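Side-chain contact in ESAT-6/WXG100 secretion system protein (Streptococcus gallolyticus, PDB 7JQE), which forms part of the extracellular region of EsaA, a membrane subunit of the bacterial type VIIb secretion system, and probably serves toxin export: residues L139-N144 against E478-I483. Residues are numbered along the deposited sequence; the frame is centred on the assembly and turned at random.
Sequences LALDIN and ELTNEI. With EDO (1,2-ethanediol), chain O; EDO (1,2-ethanediol), chain P.
Ile143 meets helix 462-491 through its CG2 branch, which lies 4.1 Å from Thr480 CG2 and 4.3 Å from Ile483 CG2. The methyl therefore bridges two side chains one helical turn apart. CG1 of Ile143 sits between the backbone N and the carbonyl carbon (chi1 68°), which puts CG2 anti to the carbonyl carbon. Ile143 and Thr480 lie alongside each other, pointing in opposite senses. In Thr480 chi1 of -66° sets OG1 beside the backbone N and anti to the carbonyl carbon, which leaves CG2 anti to N and facing Ile143. OG1 is hydrogen-bonded to the Tyr476 carbonyl oxygen, one turn back, and to Arg127 of helix 102-135. Leu141, two residues earlier in the loop, reaches the same threonine, its CD2 standing 4.5 Å from Thr480 OG1, a loose contact without polar character. Polar anchoring of the loop runs through neighbours: the Leu141 N bonds to the Tyr476 hydroxyl and its carbonyl oxygen to Arg127, so that one guanidinium nitrogen, NH1, ties Leu141 and Thr480 together. Through Leu141 and Ile143 the loop between helices 102-135 and 152-164 rests on helix 462-491 around Thr480 and Ile483, in the helical end of the elongated chain. With 174 Å² buried and methyl groups making the Ile143 contacts, the direct contact is small and largely apolar; its directional hold comes from Arg127 and Tyr476, which fix the loop and the threonine hydroxyl around it.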
loop_
_atom_site.group_PDB
_atom_site.type_symbol
_atom_site.label_atom_id
_atom_site.label_comp_id
_atom_site.label_asym_id
_atom_site.label_seq_id
_atom_site.Cartn_x
_atom_site.Cartn_y
_atom_site.Cartn_z
ATOM N N LEU A 139 -9.039 -30.399 40.389
ATOM C CA LEU A 139 -10.066 -30.031 41.359
ATOM C C LEU A 139 -10.177 -31.050 42.486
ATOM O O LEU A 139 -10.492 -30.677 43.622
ATOM C CB LEU A 139 -11.413 -29.860 40.656
ATOM C CG LEU A 139 -11.505 -28.669 39.697
ATOM C CD1 LEU A 139 -12.823 -28.683 38.943
ATOM C CD2 LEU A 139 -11.342 -27.366 40.459
ATOM N N ALA A 140 -9.914 -32.321 42.202
ATOM C CA ALA A 140 -10.068 -33.401 43.180
ATOM C C ALA A 140 -11.374 -33.241 43.956
ATOM O O ALA A 140 -11.395 -33.075 45.176
ATOM C CB ALA A 140 -8.874 -33.465 44.130
ATOM N N LEU A 141 -12.475 -33.282 43.211
ATOM C CA LEU A 141 -13.791 -33.142 43.815
ATOM C C LEU A 141 -14.004 -34.239 44.849
ATOM O O LEU A 141 -13.741 -35.415 44.582
ATOM C CB LEU A 141 -14.871 -33.200 42.738
ATOM C CG LEU A 141 -16.281 -32.780 43.153
ATOM C CD1 LEU A 141 -16.310 -31.300 43.494
ATOM C CD2 LEU A 141 -17.276 -33.103 42.049
ATOM N N ASP A 142 -14.472 -33.849 46.034
ATOM C CA ASP A 142 -14.648 -34.781 47.144
ATOM C C ASP A 142 -15.972 -35.526 46.992
ATOM O O ASP A 142 -17.046 -34.915 47.014
ATOM C CB ASP A 142 -14.585 -34.030 48.473
ATOM C CG ASP A 142 -14.993 -34.888 49.647
ATOM O OD1 ASP A 142 -14.178 -35.727 50.089
ATOM O OD2 ASP A 142 -16.134 -34.721 50.131
ATOM N N ILE A 143 -15.895 -36.852 46.852
ATOM C CA ILE A 143 -17.089 -37.652 46.591
ATOM C C ILE A 143 -18.033 -37.699 47.784
ATOM O O ILE A 143 -19.231 -37.948 47.607
ATOM C CB ILE A 143 -16.706 -39.090 46.187
ATOM C CG1 ILE A 143 -16.092 -39.828 47.378
ATOM C CG2 ILE A 143 -15.750 -39.078 45.005
ATOM C CD1 ILE A 143 -15.961 -41.326 47.175
ATOM N N ASN A 144 -17.526 -37.466 48.997
ATOM C CA ASN A 144 -18.322 -37.682 50.204
ATOM C C ASN A 144 -19.672 -36.976 50.153
ATOM O O ASN A 144 -20.663 -37.497 50.675
ATOM C CB ASN A 144 -17.534 -37.221 51.432
ATOM C CG ASN A 144 -18.423 -36.956 52.629
ATOM O OD1 ASN A 144 -18.681 -37.848 53.438
ATOM N ND2 ASN A 144 -18.895 -35.721 52.753
ATOM N N GLU A 478 -18.837 -38.249 35.057
ATOM C CA GLU A 478 -18.994 -39.694 34.936
ATOM C C GLU A 478 -17.897 -40.439 35.687
ATOM O O GLU A 478 -18.147 -41.501 36.270
ATOM C CB GLU A 478 -19.019 -40.094 33.460
ATOM C CG GLU A 478 -20.248 -39.586 32.725
ATOM C CD GLU A 478 -20.253 -39.949 31.253
ATOM O OE1 GLU A 478 -19.252 -40.520 30.774
ATOM O OE2 GLU A 478 -21.261 -39.657 30.573
ATOM N N LEU A 479 -16.675 -39.900 35.687
ATOM C CA LEU A 479 -15.598 -40.538 36.434
ATOM C C LEU A 479 -15.820 -40.418 37.937
ATOM O O LEU A 479 -15.536 -41.359 38.687
ATOM C CB LEU A 479 -14.254 -39.937 36.039
ATOM C CG LEU A 479 -13.794 -40.239 34.613
ATOM C CD1 LEU A 479 -12.800 -39.185 34.136
ATOM C CD2 LEU A 479 -13.188 -41.628 34.536
ATOM N N THR A 480 -16.320 -39.268 38.398
ATOM C CA THR A 480 -16.642 -39.136 39.815
ATOM C C THR A 480 -17.764 -40.089 40.207
ATOM O O THR A 480 -17.691 -40.754 41.247
ATOM C CB THR A 480 -17.028 -37.693 40.142
ATOM O OG1 THR A 480 -15.893 -36.841 39.968
ATOM C CG2 THR A 480 -17.503 -37.591 41.585
ATOM N N ASN A 481 -18.807 -40.176 39.380
ATOM C CA ASN A 481 -19.904 -41.090 39.666
ATOM C C ASN A 481 -19.424 -42.534 39.707
ATOM O O ASN A 481 -19.921 -43.339 40.504
ATOM C CB ASN A 481 -21.008 -40.920 38.624
ATOM C CG ASN A 481 -22.210 -41.793 38.909
ATOM O OD1 ASN A 481 -23.044 -41.462 39.751
ATOM N ND2 ASN A 481 -22.303 -42.918 38.213
ATOM N N GLU A 482 -18.458 -42.883 38.854
ATOM C CA GLU A 482 -17.940 -44.246 38.845
ATOM C C GLU A 482 -17.141 -44.540 40.108
ATOM O O GLU A 482 -17.231 -45.641 40.668
ATOM C CB GLU A 482 -17.096 -44.475 37.590
ATOM C CG GLU A 482 -17.915 -44.504 36.302
ATOM C CD GLU A 482 -17.171 -43.928 35.109
ATOM O OE1 GLU A 482 -15.984 -43.575 35.257
ATOM O OE2 GLU A 482 -17.775 -43.824 34.022
ATOM N N ILE A 483 -16.363 -43.562 40.582
ATOM C CA ILE A 483 -15.641 -43.738 41.840
ATOM C C ILE A 483 -16.616 -43.997 42.983
ATOM O O ILE A 483 -16.378 -44.853 43.843
ATOM C CB ILE A 483 -14.756 -42.511 42.122
ATOM C CG1 ILE A 483 -13.755 -42.304 40.982
ATOM C CG2 ILE A 483 -14.040 -42.668 43.453
ATOM C CD1 ILE A 483 -12.867 -41.099 41.161
HETATM C C1 EDO O . -21.145 -38.797 55.893
HETATM O O1 EDO O . -21.191 -38.586 54.477
HETATM C C2 EDO O . -22.162 -37.891 56.581
HETATM O O2 EDO O . -21.981 -37.942 58.001
HETATM C C1 EDO P . -15.127 -39.069 55.661
HETATM O O1 EDO P . -15.483 -37.768 55.175
HETATM C C2 EDO P . -16.380 -39.826 56.093
HETATM O O2 EDO P . -17.217 -40.099 54.963
#